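PDB 5HAB: ribonuclease J from Methanolobus psychrophilus R15, which hydrolyses RNA as an exoribonuclease of the metallo-beta-lactamase and beta-CASP family, probably working inward from the 5' end. Local coordinates for residues Ile52-Ile57 and Val101-Ala106; Ile125-Thr130 and Asp178-Ala183; Tyr129-Ile134 and Asn148-Leu153; Arg39-Ile44 and Ala83-Thr88. The protein carries 1 engineered substitution. One frame throughout, in Å; residues are numbered along the deposited sequence.

Contact 1 of 4, residues Ile52-Ile57 and Val101-Ala106; sequences IIDMGI and VCTHGA. Engineered in segment 101-106: Ala106 (natural residue His). With nucleotides of chain D.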
loop_
_atom_site.group_PDB
_atom_site.type_symbol
_atom_site.label_atom_id
_atom_site.label_comp_id
_atom_site.label_asym_id
_atom_site.label_seq_id
_atom_site.Cartn_x
_atom_site.Cartn_y
_atom_site.Cartn_z
ATOM N N ILE B 52 -9.828 -6.533 -38.251
ATOM C CA ILE B 52 -9.093 -6.791 -37.020
ATOM C C ILE B 52 -8.321 -5.531 -36.644
ATOM O O ILE B 52 -7.750 -4.864 -37.504
ATOM C CB ILE B 52 -8.153 -8.013 -37.160
ATOM C CG1 ILE B 52 -8.961 -9.300 -37.342
ATOM C CG2 ILE B 52 -7.257 -8.156 -35.943
ATOM C CD1 ILE B 52 -8.099 -10.540 -37.564
ATOM N N ILE B 53 -8.330 -5.193 -35.358
ATOM C CA ILE B 53 -7.567 -4.058 -34.852
ATOM C C ILE B 53 -6.578 -4.536 -33.790
ATOM O O ILE B 53 -6.973 -5.038 -32.720
ATOM C CB ILE B 53 -8.479 -2.957 -34.298
ATOM C CG1 ILE B 53 -9.580 -2.610 -35.303
ATOM C CG2 ILE B 53 -7.664 -1.718 -33.982
ATOM C CD1 ILE B 53 -10.417 -1.402 -34.896
ATOM N N ASP B 54 -5.300 -4.416 -34.147
ATOM C CA ASP B 54 -4.148 -4.697 -33.292
ATOM C C ASP B 54 -4.013 -6.177 -32.948
ATOM O O ASP B 54 -4.997 -6.904 -32.864
ATOM C CB ASP B 54 -4.212 -3.848 -32.016
ATOM C CG ASP B 54 -4.034 -2.360 -32.299
ATOM O OD1 ASP B 54 -3.182 -2.009 -33.146
ATOM O OD2 ASP B 54 -4.748 -1.539 -31.685
ATOM N N MET B 55 -2.772 -6.608 -32.755
ATOM C CA MET B 55 -2.455 -7.984 -32.410
ATOM C C MET B 55 -1.238 -7.952 -31.484
ATOM O O MET B 55 -0.095 -8.087 -31.933
ATOM C CB MET B 55 -2.161 -8.823 -33.664
ATOM C CG MET B 55 -3.308 -8.890 -34.676
ATOM S SD MET B 55 -3.030 -10.036 -36.046
ATOM C CE MET B 55 -1.728 -11.020 -35.356
ATOM N N GLY B 56 -1.483 -7.779 -30.189
ATOM C CA GLY B 56 -0.404 -7.563 -29.239
ATOM C C GLY B 56 0.091 -8.790 -28.506
ATOM O O GLY B 56 -0.487 -9.869 -28.616
ATOM N N ILE B 57 1.187 -8.630 -27.772
ATOM C CA ILE B 57 1.716 -9.708 -26.947
ATOM C C ILE B 57 1.737 -9.271 -25.477
ATOM O O ILE B 57 1.844 -8.080 -25.183
ATOM C CB ILE B 57 3.120 -10.140 -27.443
ATOM C CG1 ILE B 57 3.575 -11.424 -26.747
ATOM C CG2 ILE B 57 4.132 -9.023 -27.257
ATOM C CD1 ILE B 57 4.864 -11.986 -27.284
ATOM N N VAL B 101 -5.777 -3.722 -38.904
ATOM C CA VAL B 101 -5.254 -2.399 -38.565
ATOM C C VAL B 101 -4.349 -2.477 -37.342
ATOM O O VAL B 101 -4.670 -3.144 -36.359
ATOM C CB VAL B 101 -6.388 -1.385 -38.334
ATOM C CG1 VAL B 101 -5.815 -0.037 -37.902
ATOM C CG2 VAL B 101 -7.214 -1.211 -39.594
ATOM N N CYS B 102 -3.197 -1.819 -37.429
ATOM C CA CYS B 102 -2.318 -1.647 -36.280
ATOM C C CYS B 102 -2.209 -0.166 -35.957
ATOM O O CYS B 102 -1.652 0.606 -36.740
ATOM C CB CYS B 102 -0.943 -2.239 -36.549
ATOM S SG CYS B 102 -0.937 -4.033 -36.630
ATOM N N THR B 103 -2.734 0.229 -34.800
ATOM C CA THR B 103 -2.841 1.646 -34.476
ATOM C C THR B 103 -1.496 2.244 -34.072
ATOM O O THR B 103 -1.326 3.461 -34.114
ATOM C CB THR B 103 -3.858 1.889 -33.348
ATOM O OG1 THR B 103 -3.625 0.954 -32.290
ATOM C CG2 THR B 103 -5.280 1.719 -33.867
ATOM N N HIS B 104 -0.546 1.392 -33.694
ATOM C CA HIS B 104 0.844 1.829 -33.528
ATOM C C HIS B 104 1.785 0.633 -33.491
ATOM O O HIS B 104 1.350 -0.515 -33.591
ATOM C CB HIS B 104 1.025 2.690 -32.261
ATOM C CG HIS B 104 0.754 1.966 -30.977
ATOM N ND1 HIS B 104 1.469 0.858 -30.578
ATOM C CD2 HIS B 104 -0.130 2.219 -29.982
ATOM C CE1 HIS B 104 1.022 0.444 -29.407
ATOM N NE2 HIS B 104 0.053 1.255 -29.021
ATOM N N GLY B 105 3.075 0.899 -33.309
ATOM C CA GLY B 105 4.079 -0.133 -33.474
ATOM C C GLY B 105 4.737 -0.720 -32.239
ATOM O O GLY B 105 5.764 -1.391 -32.354
ATOM N N ALA B 106 4.153 -0.497 -31.066
ATOM C CA ALA B 106 4.692 -1.082 -29.838
ATOM C C ALA B 106 4.196 -2.516 -29.706
ATOM O O ALA B 106 3.205 -2.887 -30.339
ATOM C CB ALA B 106 4.293 -0.258 -28.626
ATOM P P A D 3 7.703 -1.870 -26.289
ATOM O OP1 A D 3 8.634 -1.230 -27.256
ATOM O OP2 A D 3 6.240 -1.762 -26.508
ATOM O "O5'" A D 3 8.060 -3.421 -26.189
ATOM C "C5'" A D 3 9.411 -3.867 -26.201
ATOM C "C4'" A D 3 9.960 -4.025 -24.804
ATOM O "O4'" A D 3 9.454 -5.238 -24.190
ATOM C "C3'" A D 3 11.469 -4.157 -24.689
ATOM O "O3'" A D 3 12.130 -2.908 -24.773
ATOM C "C2'" A D 3 11.645 -4.846 -23.340
ATOM O "O2'" A D 3 11.542 -3.906 -22.280
ATOM C "C1'" A D 3 10.416 -5.760 -23.296
ATOM N N9 A D 3 10.727 -7.158 -23.656
ATOM C C8 A D 3 10.620 -7.795 -24.870
ATOM N N7 A D 3 10.980 -9.058 -24.836
ATOM C C5 A D 3 11.347 -9.269 -23.512
ATOM C C6 A D 3 11.823 -10.400 -22.817
ATOM N N6 A D 3 12.022 -11.594 -23.382
ATOM N N1 A D 3 12.093 -10.262 -21.499
ATOM C C2 A D 3 11.896 -9.070 -20.922
ATOM N N3 A D 3 11.453 -7.940 -21.466
ATOM C C4 A D 3 11.195 -8.107 -22.777
#

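Contact 2 of 4, residues Ile125-Thr130 and Asp178-Ala183; sequences IATPYT and DTVFVA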
loop_
_atom_site.group_PDB
_atom_site.type_symbol
_atom_site.label_atom_id
_atom_site.label_comp_id
_atom_site.label_asym_id
_atom_site.label_seq_id
_atom_site.Cartn_x
_atom_site.Cartn_y
_atom_site.Cartn_z
ATOM N N ILE B 125 -2.900 -2.649 -42.336
ATOM C CA ILE B 125 -2.948 -1.215 -42.586
ATOM C C ILE B 125 -2.381 -0.477 -41.381
ATOM O O ILE B 125 -2.765 -0.748 -40.240
ATOM C CB ILE B 125 -4.372 -0.741 -42.891
ATOM C CG1 ILE B 125 -4.997 -1.588 -44.000
ATOM C CG2 ILE B 125 -4.367 0.733 -43.272
ATOM C CD1 ILE B 125 -6.494 -1.394 -44.137
ATOM N N ALA B 126 -1.460 0.449 -41.628
ATOM C CA ALA B 126 -0.799 1.140 -40.525
ATOM C C ALA B 126 -0.130 2.433 -40.973
ATOM O O ALA B 126 -0.051 2.725 -42.164
ATOM C CB ALA B 126 0.223 0.218 -39.867
ATOM N N THR B 127 0.333 3.217 -40.006
ATOM C CA THR B 127 1.072 4.437 -40.298
ATOM C C THR B 127 2.472 4.096 -40.801
ATOM O O THR B 127 2.985 3.015 -40.498
ATOM C CB THR B 127 1.173 5.337 -39.051
ATOM O OG1 THR B 127 1.857 4.630 -38.007
ATOM C CG2 THR B 127 -0.210 5.756 -38.581
ATOM N N PRO B 128 3.098 5.017 -41.558
ATOM C CA PRO B 128 4.443 4.821 -42.114
ATOM C C PRO B 128 5.452 4.233 -41.132
ATOM O O PRO B 128 6.079 3.218 -41.447
ATOM C CB PRO B 128 4.846 6.237 -42.524
ATOM C CG PRO B 128 3.559 6.855 -42.950
ATOM C CD PRO B 128 2.492 6.272 -42.047
ATOM N N TYR B 129 5.602 4.849 -39.963
ATOM C CA TYR B 129 6.545 4.345 -38.971
ATOM C C TYR B 129 6.157 2.940 -38.512
ATOM O O TYR B 129 6.993 2.024 -38.464
ATOM C CB TYR B 129 6.624 5.297 -37.773
ATOM C CG TYR B 129 7.679 4.906 -36.762
ATOM C CD1 TYR B 129 9.026 4.900 -37.101
ATOM C CD2 TYR B 129 7.329 4.542 -35.469
ATOM C CE1 TYR B 129 9.993 4.538 -36.182
ATOM C CE2 TYR B 129 8.291 4.184 -34.542
ATOM C CZ TYR B 129 9.621 4.182 -34.904
ATOM O OH TYR B 129 10.582 3.820 -33.984
ATOM N N THR B 130 4.876 2.779 -38.191
ATOM C CA THR B 130 4.343 1.486 -37.783
ATOM C C THR B 130 4.563 0.435 -38.862
ATOM O O THR B 130 5.004 -0.680 -38.568
ATOM C CB THR B 130 2.839 1.558 -37.484
ATOM O OG1 THR B 130 2.569 2.672 -36.626
ATOM C CG2 THR B 130 2.374 0.276 -36.820
ATOM N N ASP B 178 3.502 8.451 -34.125
ATOM C CA ASP B 178 2.589 8.036 -35.191
ATOM C C ASP B 178 1.521 7.054 -34.696
ATOM O O ASP B 178 1.380 5.949 -35.224
ATOM C CB ASP B 178 3.371 7.426 -36.359
ATOM C CG ASP B 178 2.913 7.954 -37.712
ATOM O OD1 ASP B 178 1.947 8.745 -37.755
ATOM O OD2 ASP B 178 3.526 7.583 -38.736
ATOM N N THR B 179 0.772 7.471 -33.678
ATOM C CA THR B 179 -0.340 6.681 -33.153
ATOM C C THR B 179 -1.674 7.274 -33.616
ATOM O O THR B 179 -1.827 8.501 -33.689
ATOM C CB THR B 179 -0.301 6.607 -31.609
ATOM O OG1 THR B 179 0.925 5.992 -31.190
ATOM C CG2 THR B 179 -1.463 5.785 -31.076
ATOM N N VAL B 180 -2.633 6.410 -33.947
ATOM C CA VAL B 180 -3.917 6.877 -34.467
ATOM C C VAL B 180 -5.134 6.265 -33.756
ATOM O O VAL B 180 -5.098 5.119 -33.300
ATOM C CB VAL B 180 -4.011 6.607 -35.987
ATOM C CG1 VAL B 180 -2.947 7.395 -36.738
ATOM C CG2 VAL B 180 -3.880 5.112 -36.286
ATOM N N PHE B 181 -6.204 7.050 -33.650
ATOM C CA PHE B 181 -7.546 6.510 -33.491
ATOM C C PHE B 181 -7.943 5.946 -34.844
ATOM O O PHE B 181 -7.567 6.506 -35.883
ATOM C CB PHE B 181 -8.574 7.576 -33.080
ATOM C CG PHE B 181 -8.369 8.161 -31.704
ATOM C CD1 PHE B 181 -7.396 7.682 -30.851
ATOM C CD2 PHE B 181 -9.189 9.192 -31.264
ATOM C CE1 PHE B 181 -7.229 8.231 -29.597
ATOM C CE2 PHE B 181 -9.029 9.741 -30.011
ATOM C CZ PHE B 181 -8.048 9.262 -29.176
ATOM N N VAL B 182 -8.730 4.877 -34.856
ATOM C CA VAL B 182 -9.246 4.407 -36.138
ATOM C C VAL B 182 -10.768 4.461 -36.139
ATOM O O VAL B 182 -11.420 3.991 -35.211
ATOM C CB VAL B 182 -8.717 2.986 -36.483
ATOM C CG1 VAL B 182 -8.868 2.044 -35.314
ATOM C CG2 VAL B 182 -9.439 2.427 -37.702
ATOM N N ALA B 183 -11.320 5.087 -37.178
ATOM C CA ALA B 183 -12.763 5.151 -37.379
ATOM C C ALA B 183 -13.174 4.271 -38.557
ATOM O O ALA B 183 -12.715 4.462 -39.683
ATOM C CB ALA B 183 -13.216 6.587 -37.605
HETATM O O HOH W 1 3.952 3.726 -34.548
#

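Contact 3 of 4, residues Tyr129-Ile134 and Asn148-Leu153; sequences YTTALI and NNIVAL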
loop_
_atom_site.group_PDB
_atom_site.type_symbol
_atom_site.label_atom_id
_atom_site.label_comp_id
_atom_site.label_asym_id
_atom_site.label_seq_id
_atom_site.Cartn_x
_atom_site.Cartn_y
_atom_site.Cartn_z
ATOM N N TYR B 129 5.602 4.849 -39.963
ATOM C CA TYR B 129 6.545 4.345 -38.971
ATOM C C TYR B 129 6.157 2.940 -38.512
ATOM O O TYR B 129 6.993 2.024 -38.464
ATOM C CB TYR B 129 6.624 5.297 -37.773
ATOM C CG TYR B 129 7.679 4.906 -36.762
ATOM C CD1 TYR B 129 9.026 4.900 -37.101
ATOM C CD2 TYR B 129 7.329 4.542 -35.469
ATOM C CE1 TYR B 129 9.993 4.538 -36.182
ATOM C CE2 TYR B 129 8.291 4.184 -34.542
ATOM C CZ TYR B 129 9.621 4.182 -34.904
ATOM O OH TYR B 129 10.582 3.820 -33.984
ATOM N N THR B 130 4.876 2.779 -38.191
ATOM C CA THR B 130 4.343 1.486 -37.783
ATOM C C THR B 130 4.563 0.435 -38.862
ATOM O O THR B 130 5.004 -0.680 -38.568
ATOM C CB THR B 130 2.839 1.558 -37.484
ATOM O OG1 THR B 130 2.569 2.672 -36.626
ATOM C CG2 THR B 130 2.374 0.276 -36.820
ATOM N N THR B 131 4.257 0.797 -40.106
ATOM C CA THR B 131 4.441 -0.123 -41.225
ATOM C C THR B 131 5.894 -0.545 -41.324
ATOM O O THR B 131 6.185 -1.715 -41.533
ATOM C CB THR B 131 4.027 0.498 -42.575
ATOM O OG1 THR B 131 4.806 1.675 -42.817
ATOM C CG2 THR B 131 2.544 0.855 -42.592
ATOM N N ALA B 132 6.803 0.411 -41.160
ATOM C CA ALA B 132 8.226 0.108 -41.197
ATOM C C ALA B 132 8.600 -0.898 -40.111
ATOM O O ALA B 132 9.337 -1.846 -40.372
ATOM C CB ALA B 132 9.050 1.376 -41.053
ATOM N N LEU B 133 8.093 -0.694 -38.895
ATOM C CA LEU B 133 8.426 -1.601 -37.794
ATOM C C LEU B 133 7.859 -3.002 -38.013
ATOM O O LEU B 133 8.506 -4.009 -37.688
ATOM C CB LEU B 133 7.914 -1.050 -36.468
ATOM C CG LEU B 133 8.591 0.228 -35.978
ATOM C CD1 LEU B 133 7.740 0.868 -34.899
ATOM C CD2 LEU B 133 9.997 -0.059 -35.487
ATOM N N ILE B 134 6.643 -3.058 -38.551
ATOM C CA ILE B 134 6.017 -4.333 -38.863
ATOM C C ILE B 134 6.823 -5.048 -39.942
ATOM O O ILE B 134 7.100 -6.238 -39.820
ATOM C CB ILE B 134 4.548 -4.169 -39.287
ATOM C CG1 ILE B 134 3.705 -3.639 -38.125
ATOM C CG2 ILE B 134 3.988 -5.504 -39.747
ATOM C CD1 ILE B 134 2.279 -3.312 -38.527
ATOM N N ASN B 148 1.712 -10.736 -45.212
ATOM C CA ASN B 148 0.605 -9.875 -45.613
ATOM C C ASN B 148 1.205 -8.615 -46.231
ATOM O O ASN B 148 2.224 -8.118 -45.750
ATOM C CB ASN B 148 -0.280 -9.519 -44.411
ATOM C CG ASN B 148 -0.746 -10.745 -43.636
ATOM O OD1 ASN B 148 0.060 -11.472 -43.049
ATOM N ND2 ASN B 148 -2.057 -10.971 -43.621
ATOM N N ASN B 149 0.587 -8.084 -47.281
ATOM C CA ASN B 149 1.042 -6.799 -47.803
ATOM C C ASN B 149 0.684 -5.716 -46.795
ATOM O O ASN B 149 -0.336 -5.803 -46.111
ATOM C CB ASN B 149 0.448 -6.491 -49.188
ATOM C CG ASN B 149 -1.063 -6.449 -49.187
ATOM O OD1 ASN B 149 -1.720 -7.406 -48.776
ATOM N ND2 ASN B 149 -1.626 -5.336 -49.654
ATOM N N ILE B 150 1.508 -4.683 -46.719
ATOM C CA ILE B 150 1.257 -3.628 -45.761
ATOM C C ILE B 150 0.979 -2.317 -46.465
ATOM O O ILE B 150 1.760 -1.849 -47.295
ATOM C CB ILE B 150 2.417 -3.486 -44.775
ATOM C CG1 ILE B 150 2.697 -4.829 -44.105
ATOM C CG2 ILE B 150 2.083 -2.446 -43.725
ATOM C CD1 ILE B 150 3.967 -4.855 -43.315
ATOM N N VAL B 151 -0.155 -1.729 -46.113
ATOM C CA VAL B 151 -0.587 -0.478 -46.686
ATOM C C VAL B 151 -0.319 0.625 -45.673
ATOM O O VAL B 151 -0.741 0.560 -44.507
ATOM C CB VAL B 151 -2.067 -0.533 -47.075
ATOM C CG1 VAL B 151 -2.481 0.745 -47.790
ATOM C CG2 VAL B 151 -2.335 -1.760 -47.935
ATOM N N ALA B 152 0.410 1.634 -46.130
ATOM C CA ALA B 152 0.711 2.776 -45.303
ATOM C C ALA B 152 -0.432 3.768 -45.394
ATOM O O ALA B 152 -0.738 4.289 -46.467
ATOM C CB ALA B 152 2.025 3.415 -45.730
ATOM N N LEU B 153 -1.062 4.025 -44.256
ATOM C CA LEU B 153 -2.130 5.002 -44.189
ATOM C C LEU B 153 -1.752 6.050 -43.148
ATOM O O LEU B 153 -1.423 5.716 -42.009
ATOM C CB LEU B 153 -3.460 4.329 -43.844
ATOM C CG LEU B 153 -4.690 5.222 -43.976
ATOM C CD1 LEU B 153 -4.846 5.670 -45.420
ATOM C CD2 LEU B 153 -5.936 4.500 -43.489
#

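Contact 4 of 4, residues Arg39-Ile44 and Ala83-Thr88; sequences RNMTAI and AIPDDT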
loop_
_atom_site.group_PDB
_atom_site.type_symbol
_atom_site.label_atom_id
_atom_site.label_comp_id
_atom_site.label_asym_id
_atom_site.label_seq_id
_atom_site.Cartn_x
_atom_site.Cartn_y
_atom_site.Cartn_z
ATOM N N ARG B 39 -1.753 -8.449 -24.548
ATOM C CA ARG B 39 -2.114 -9.160 -25.781
ATOM C C ARG B 39 -3.392 -8.609 -26.431
ATOM O O ARG B 39 -4.383 -9.316 -26.588
ATOM C CB ARG B 39 -2.254 -10.667 -25.508
ATOM C CG ARG B 39 -3.230 -11.056 -24.402
ATOM C CD ARG B 39 -3.588 -12.536 -24.484
ATOM N NE ARG B 39 -4.505 -12.935 -23.420
ATOM C CZ ARG B 39 -4.907 -14.186 -23.210
ATOM N NH1 ARG B 39 -4.469 -15.169 -23.989
ATOM N NH2 ARG B 39 -5.748 -14.454 -22.219
ATOM N N ASN B 40 -3.361 -7.342 -26.817
ATOM C CA ASN B 40 -4.544 -6.693 -27.370
ATOM C C ASN B 40 -4.935 -7.172 -28.765
ATOM O O ASN B 40 -4.113 -7.214 -29.678
ATOM C CB ASN B 40 -4.330 -5.185 -27.385
ATOM C CG ASN B 40 -4.108 -4.632 -25.998
ATOM O OD1 ASN B 40 -5.030 -4.585 -25.185
ATOM N ND2 ASN B 40 -2.874 -4.250 -25.704
ATOM N N MET B 41 -6.207 -7.513 -28.916
ATOM C CA MET B 41 -6.772 -7.777 -30.228
ATOM C C MET B 41 -8.285 -7.598 -30.189
ATOM O O MET B 41 -8.982 -8.196 -29.354
ATOM C CB MET B 41 -6.424 -9.184 -30.713
ATOM C CG MET B 41 -6.976 -9.491 -32.101
ATOM S SD MET B 41 -6.608 -11.143 -32.733
ATOM C CE MET B 41 -4.840 -11.154 -32.809
ATOM N N THR B 42 -8.782 -6.771 -31.100
ATOM C CA THR B 42 -10.216 -6.524 -31.214
ATOM C C THR B 42 -10.651 -6.846 -32.644
ATOM O O THR B 42 -9.848 -6.770 -33.561
ATOM C CB THR B 42 -10.567 -5.059 -30.843
ATOM O OG1 THR B 42 -10.174 -4.806 -29.488
ATOM C CG2 THR B 42 -12.063 -4.775 -30.999
ATOM N N ALA B 43 -11.899 -7.253 -32.832
ATOM C CA ALA B 43 -12.403 -7.474 -34.181
ATOM C C ALA B 43 -13.716 -6.730 -34.373
ATOM O O ALA B 43 -14.641 -6.882 -33.586
ATOM C CB ALA B 43 -12.579 -8.970 -34.459
ATOM N N ILE B 44 -13.774 -5.900 -35.409
ATOM C CA ILE B 44 -14.976 -5.146 -35.734
ATOM C C ILE B 44 -15.642 -5.780 -36.948
ATOM O O ILE B 44 -15.096 -5.756 -38.044
ATOM C CB ILE B 44 -14.660 -3.663 -36.011
ATOM C CG1 ILE B 44 -13.864 -3.038 -34.861
ATOM C CG2 ILE B 44 -15.945 -2.883 -36.285
ATOM C CD1 ILE B 44 -14.573 -3.090 -33.527
ATOM N N ALA B 83 0.187 -14.369 -22.937
ATOM C CA ALA B 83 1.111 -14.326 -24.099
ATOM C C ALA B 83 0.504 -13.712 -25.365
ATOM O O ALA B 83 0.780 -12.547 -25.652
ATOM C CB ALA B 83 1.717 -15.681 -24.401
ATOM N N ILE B 84 -0.262 -14.459 -26.155
ATOM C CA ILE B 84 -0.870 -13.835 -27.340
ATOM C C ILE B 84 -2.370 -14.108 -27.380
ATOM O O ILE B 84 -2.844 -15.057 -26.755
ATOM C CB ILE B 84 -0.191 -14.294 -28.658
ATOM C CG1 ILE B 84 -0.486 -15.766 -28.953
ATOM C CG2 ILE B 84 1.305 -14.003 -28.622
ATOM C CD1 ILE B 84 0.018 -16.216 -30.314
ATOM N N PRO B 85 -3.125 -13.275 -28.119
ATOM C CA PRO B 85 -4.583 -13.420 -28.083
ATOM C C PRO B 85 -5.071 -14.728 -28.684
ATOM O O PRO B 85 -4.525 -15.204 -29.675
ATOM C CB PRO B 85 -5.083 -12.217 -28.900
ATOM C CG PRO B 85 -3.902 -11.674 -29.585
ATOM C CD PRO B 85 -2.710 -12.040 -28.803
ATOM N N ASP B 86 -6.095 -15.301 -28.061
ATOM C CA ASP B 86 -6.704 -16.535 -28.529
ATOM C C ASP B 86 -7.670 -16.227 -29.660
ATOM O O ASP B 86 -8.863 -16.046 -29.430
ATOM C CB ASP B 86 -7.432 -17.231 -27.385
ATOM C CG ASP B 86 -7.942 -18.602 -27.764
ATOM O OD1 ASP B 86 -7.818 -18.995 -28.941
ATOM O OD2 ASP B 86 -8.474 -19.289 -26.871
ATOM N N ASP B 87 -7.161 -16.199 -30.884
ATOM C CA ASP B 87 -7.978 -15.828 -32.028
ATOM C C ASP B 87 -8.676 -17.020 -32.687
ATOM O O ASP B 87 -9.289 -16.871 -33.741
ATOM C CB ASP B 87 -7.128 -15.080 -33.056
ATOM C CG ASP B 87 -6.124 -15.972 -33.745
ATOM O OD1 ASP B 87 -5.764 -17.030 -33.182
ATOM O OD2 ASP B 87 -5.688 -15.606 -34.853
ATOM N N THR B 88 -8.592 -18.196 -32.070
ATOM C CA THR B 88 -9.300 -19.363 -32.592
ATOM C C THR B 88 -10.810 -19.112 -32.584
ATOM O O THR B 88 -11.542 -19.636 -33.430
ATOM C CB THR B 88 -8.984 -20.640 -31.781
ATOM O OG1 THR B 88 -9.458 -20.492 -30.438
ATOM C CG2 THR B 88 -7.486 -20.911 -31.764
#

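Contact 1 of 4, residues Ile52-Ile57 and Val101-Ala106
Val101 pairs with Ile53 as a parallel bridge between two central strands of the metallo-beta-lactamase fold, at the end of the sheet where the active-site loops begin. Its N donates to Ile52 O at 2.7 Å, and its carbonyl takes Asp54 N at 2.6 Å almost straight along the C=O axis (176°). Ile53 and Val101 share one face of the sheet, which strand 179-186 meets through Val182. The backbone CA of Cys102 lies 3.3 Å from Asp54 OD1, and of its side chain CB is nearest, the thiol being turned away by chi1 -70°. Next, Thr103 crosses the Asp54 side chain at about a right angle. Its N donates to Asp54 OD1 at 2.8 Å, on the syn side and 15° out of the carboxylate plane, while OG1 reaches OD2, though the position of OG1 is less certain. Tyr193 adds a weak hydrogen bond to OD2. The loop runs on as Thr-His-Gly-Ala-Leu-Asp-His, the HxHxDH signature, which binds zinc in relatives, with its second histidine replaced. His104 bonds to Asp196 through NE2, and its ND1 accepts Ala106 N at 3.0 Å near the ring plane. Ala106, an engineered replacement for histidine at the N-cap of helix 107-110, places CB 3.2 Å from OP2 of nucleotide A3 of chain D.

Contact 2 of 4, residues Ile125-Thr130 and Asp178-Ala183
The Asp178 carboxylate lies with one face against the side chain of Thr127, whose CB sits above the plane, 3.4 Å from Asp178 CG and shifted toward OD2. Thr127 OG1 and CG2 lie over that same face, the two side chains sliding past each other in opposite directions. Pro128 crosses Asp178 at about a right angle, with CD 3.7 Å from Asp178 OD2, and Tyr129 CB is a little farther from the same oxygen. The Tyr129 ring itself swings away from Asp178, because CG is anti to the backbone N (chi1 -175°), and its hydroxyl bonds to Tyr298 O. Backbone and side chain of Asp178 both serve the contact: Thr127 OG1 donates to the Asp178 carbonyl at 3.1 Å, tilted 18° from the carbonyl plane. Asp178 lies in the left-handed helical region (phi 62°) where the chain leads into strand 179-186. A water bound to Thr130 OG1 at 2.7 Å adds a weak, long bond to the same carbonyl. Thr127 CG2 and Val180 CG1 meet tip to tip at 3.7 Å, an apolar contact beside the polar cluster. Asp178 OD2 also has a weak hydrogen bond to Tyr307 OH, and Tyr129 packs on helix 293-304, so the cluster borders the beta-CASP part of the enzyme. Thr127 is the N-cap of helix 128-138, and its link to strand 179-186 joins the two sheets of the alpha-beta/beta-alpha sandwich that defines the metallo-beta-lactamase fold.

Contact 3 of 4, residues Tyr129-Ile134 and Asn148-Leu153
Thr131 OG1 is shared between Pro128 O, in a hydrogen bond, and Thr127 O, in a weak one, which is consistent with the rotamer that puts CG2 against Ile150. At chi1 59° the hydroxyl lies between the backbone N and the carbonyl carbon, while CG2 lies anti to the carbonyl carbon, facing the strand. CG2 then meets Ile150 CG2 at 3.5 Å, as the two side chains slide past each other in opposite directions. The same methyl lies 3.8 Å from Ala152 CA, with Ala152 CB slightly farther off, so one threonine methyl spans two strand residues whose CB atoms are turned differently. One helical turn on, Ile134 crosses Ile150 at a slant, and its CG2 touches Ile150 CD1 at 3.6 Å. The extended chi2 of Ile150 (169°) carries CD1 out to that branch, so Ile150 touches Thr131 with one arm and Ile134 with the other. Helix 128-138 and strand 150-152 are the last two elements of a beta-alpha-beta crossover that starts at strand 124-126. Their segment axes run nearly antiparallel, at 158°, and come within 8.4 Å. Within this chain, strand 150-152 is an edge strand of its sheet, and Ala152 lies at the solvent-exposed border of the contact. Thr131 and Ile134 also rest on Ala126 and Ile124, respectively, of the neighbouring strand.

Contact 4 of 4, residues Arg39-Ile44 and Ala83-Thr88
Arg39 and Met41 reach from the start of strand 41-46, in the first sheet of the metallo-beta-lactamase fold, to the loop that follows helix 75-81, and Pro85 is received between them. Arg39 bends at its first torsion (chi1 55°) and then runs extended to NE, passing alongside the loop backbone. Its CB packs on Pro85 CD at 3.6 Å and CD lies against the Ile84 carbonyl. NH1 donates to Ile84 O at 3.2 Å; the oxygen meets the edge of the guanidinium near its plane, but the nitrogen stands above the carbonyl plane, 47° out of it. NH2 is taken by Glu36 in a salt bridge, and together with Ile84 O this helps to set the guanidinium's rotation. The carbonyl oxygen of Ala83, which follows a cis peptide bond, packs against Arg39 CB. Met41 comes across the proline ring at about a right angle. Its chain is straight as far as SD and then bends at chi3 (-62°), folding the methyl back so that CE presses on Pro85 CG at 3.4 Å, tighter than usual van der Waals contact. Leu116 also touches both Met41 and Pro85. Farther along the loop, Asp86 centres an inverse gamma turn. Asp87, bonded through OD2 to Tyr120 OH, crosses Met41 at a slant and sets its CB 4.0 Å from SD.

In the fold
From the N terminus, residues 39-44 open contact 4 and residues 52-57 open contact 1 on the next strand. Contact 4 closes at 83-88 and contact 1 at 101-106, so the two cross; probable hydrogen bonds from Ile53 N to Thr42 O and from Gly56 N to Asn40 O join their first segments. Contacts 2 and 3 both start in the crossover, overlapping at Tyr129 and Thr130. Contact 3 closes a short loop at 148-153, before contact 2 closes at 178-183. All four reach the first sheet; Cys102 N, probably hydrogen-bonded to Ile125 O, continues it from contact 1 to contact 2, and Thr103 O, probably bonded to Val180 N, reaches the second sheet.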